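Local coordinates for Lin1840 protein (Listeria innocua serovar 6a, PDB 4ZOC) that probably hydrolyses terminal, non-reducing beta-D-glucosyl residues, releasing beta-D-glucose, as a family 3 glycoside hydrolase linked to beta-1,2-glucan breakdown, at residues 629-634 with 671-676. The protein carries 2 engineered substitutions. Sequence-based numbering, arbitrary orientation.
Sequences TIKNIS and GEEKTV
Thr629 to Asn632 and Glu673 to Thr675 form an antiparallel strand pair in the three-stranded sheet of the fibronectin type III-like domain, where 673-680 is an outer strand and 624-632 lies between it and 607-611. Ile630 and Lys674 are the hydrogen-bonded pair: Ile630 N reaches Lys674 O at 2.8 Å and Lys674 N returns to Ile630 O at 2.9 Å, both almost straight. Past the non-hydrogen-bonded pair Lys631 and Glu673, Asn632 N donates to Glu672 O at 2.9 Å. Beyond it, Gly671 N makes a bent, weak bond to Asn632 O (119° at the hydrogen), Gly671 having the positive phi (70°) that glycine takes easily.

On the outer face sit Thr629, Lys631, Glu673 and Thr675. Both threonines hold OG1 anti to the carbonyl carbon, and this brings Thr629 OG1 and Thr675 OG1 into a hydrogen bond, 3.2 Å apart. Thr629 CG2 turns the other way and lies against the end of Glu673, 3.6 Å from its CG and as near to the carboxylate carbon CD. The extended Lys631 chain passes over the backbone at Glu672 and Gly671, with Lys631 CE 3.4 Å from Gly671 O; Lys631 NZ stays 5.2 Å from Glu673 OE2, too far for a salt bridge. On the opposite face Ile630 packs onto Leu668, Ile642 and Leu609, while Lys674 NZ bonds to Ala667 O.

Where the first strand ends, Asn632 OD1 accepts from Ser634 N, which makes an Asx turn, and from Ser634 OG on a lone pair in the carbonyl plane; its ND2 donates to Ile636 O and Leu668 O. The buried amide is thus gripped at both ends, tying the turn to strand 659-668. Three near-straight backbone bonds hold the register, while the opposite charges of Lys631 and Glu673 would add at most a loose electrostatic attraction.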
loop_
_atom_site.group_PDB
_atom_site.type_symbol
_atom_site.label_atom_id
_atom_site.label_comp_id
_atom_site.label_asym_id
_atom_site.label_seq_id
_atom_site.Cartn_x
_atom_site.Cartn_y
_atom_site.Cartn_z
ATOM N N THR A 629 -36.883 11.996 7.628
ATOM C CA THR A 629 -37.858 12.665 6.752
ATOM C C THR A 629 -37.120 13.503 5.743
ATOM O O THR A 629 -36.265 14.342 6.073
ATOM C CB THR A 629 -38.760 13.584 7.588
ATOM O OG1 THR A 629 -39.428 12.763 8.541
ATOM C CG2 THR A 629 -39.802 14.236 6.748
ATOM N N ILE A 630 -37.448 13.259 4.491
ATOM C CA ILE A 630 -36.775 13.963 3.396
ATOM C C ILE A 630 -37.806 14.688 2.555
ATOM O O ILE A 630 -38.865 14.151 2.280
ATOM C CB ILE A 630 -35.893 13.021 2.556
ATOM C CG1 ILE A 630 -35.192 13.823 1.449
ATOM C CG2 ILE A 630 -36.679 11.840 1.999
ATOM C CD1 ILE A 630 -33.983 13.070 0.859
ATOM N N LYS A 631 -37.478 15.923 2.178
ATOM C CA LYS A 631 -38.308 16.775 1.334
ATOM C C LYS A 631 -37.512 17.321 0.157
ATOM O O LYS A 631 -36.398 17.751 0.319
ATOM C CB LYS A 631 -38.863 17.951 2.148
ATOM C CG LYS A 631 -40.009 18.638 1.402
ATOM C CD LYS A 631 -40.646 19.792 2.143
ATOM C CE LYS A 631 -41.594 20.482 1.179
ATOM N NZ LYS A 631 -42.336 21.504 1.923
ATOM N N ASN A 632 -38.100 17.260 -1.028
ATOM C CA ASN A 632 -37.630 17.966 -2.192
ATOM C C ASN A 632 -38.194 19.387 -2.244
ATOM O O ASN A 632 -39.377 19.565 -2.457
ATOM C CB ASN A 632 -38.044 17.197 -3.443
ATOM C CG ASN A 632 -37.560 17.823 -4.758
ATOM O OD1 ASN A 632 -37.089 18.964 -4.847
ATOM N ND2 ASN A 632 -37.741 17.048 -5.852
ATOM N N ILE A 633 -37.327 20.359 -1.943
ATOM C CA ILE A 633 -37.674 21.733 -1.770
ATOM C C ILE A 633 -37.477 22.540 -3.049
ATOM O O ILE A 633 -37.501 23.771 -3.032
ATOM C CB ILE A 633 -36.922 22.356 -0.579
ATOM C CG1 ILE A 633 -35.392 22.313 -0.762
ATOM C CG2 ILE A 633 -37.314 21.645 0.763
ATOM C CD1 ILE A 633 -34.603 23.200 0.216
ATOM N N SER A 634 -37.247 21.856 -4.154
ATOM C CA SER A 634 -37.096 22.507 -5.487
ATOM C C SER A 634 -38.336 22.229 -6.333
ATOM O O SER A 634 -39.296 21.537 -5.897
ATOM C CB SER A 634 -35.835 21.994 -6.206
ATOM O OG SER A 634 -36.028 20.640 -6.713
ATOM N N GLY A 671 -41.565 19.398 -4.236
ATOM C CA GLY A 671 -42.268 19.612 -2.970
ATOM C C GLY A 671 -42.673 18.384 -2.181
ATOM O O GLY A 671 -43.233 18.539 -1.101
ATOM N N GLU A 672 -42.395 17.175 -2.687
ATOM C CA GLU A 672 -42.805 15.965 -1.997
ATOM C C GLU A 672 -41.910 15.639 -0.801
ATOM O O GLU A 672 -40.722 15.930 -0.828
ATOM C CB GLU A 672 -42.822 14.800 -2.945
ATOM C CG GLU A 672 -43.343 13.545 -2.303
ATOM C CD GLU A 672 -43.491 12.417 -3.280
ATOM O OE1 GLU A 672 -44.201 11.425 -2.938
ATOM O OE2 GLU A 672 -42.890 12.477 -4.389
ATOM N N GLU A 673 -42.549 15.092 0.245
ATOM C CA GLU A 673 -41.939 14.667 1.477
ATOM C C GLU A 673 -42.234 13.176 1.691
ATOM O O GLU A 673 -43.371 12.662 1.385
ATOM C CB GLU A 673 -42.484 15.499 2.641
ATOM C CG GLU A 673 -41.704 15.367 3.902
ATOM C CD GLU A 673 -42.257 16.244 5.018
ATOM O OE1 GLU A 673 -43.089 15.764 5.778
ATOM O OE2 GLU A 673 -41.873 17.404 5.133
ATOM N N LYS A 674 -41.185 12.468 2.135
ATOM C CA LYS A 674 -41.276 11.069 2.499
ATOM C C LYS A 674 -40.510 10.784 3.760
ATOM O O LYS A 674 -39.605 11.494 4.096
ATOM C CB LYS A 674 -40.769 10.163 1.407
ATOM C CG LYS A 674 -41.645 10.105 0.155
ATOM C CD LYS A 674 -41.048 9.099 -0.835
ATOM C CE LYS A 674 -41.947 8.951 -2.023
ATOM N NZ LYS A 674 -41.305 8.145 -3.084
ATOM N N THR A 675 -40.895 9.723 4.457
ATOM C CA THR A 675 -40.227 9.299 5.681
ATOM C C THR A 675 -39.704 7.887 5.456
ATOM O O THR A 675 -40.449 7.019 4.947
ATOM C CB THR A 675 -41.188 9.363 6.875
ATOM O OG1 THR A 675 -41.513 10.738 7.089
ATOM C CG2 THR A 675 -40.548 8.860 8.105
ATOM N N VAL A 676 -38.425 7.653 5.783
ATOM C CA VAL A 676 -37.859 6.312 5.581
ATOM C C VAL A 676 -37.257 5.943 6.892
ATOM O O VAL A 676 -36.844 6.811 7.691
ATOM C CB VAL A 676 -36.858 6.167 4.369
ATOM C CG1 VAL A 676 -37.579 5.927 3.061
ATOM C CG2 VAL A 676 -35.982 7.361 4.196
#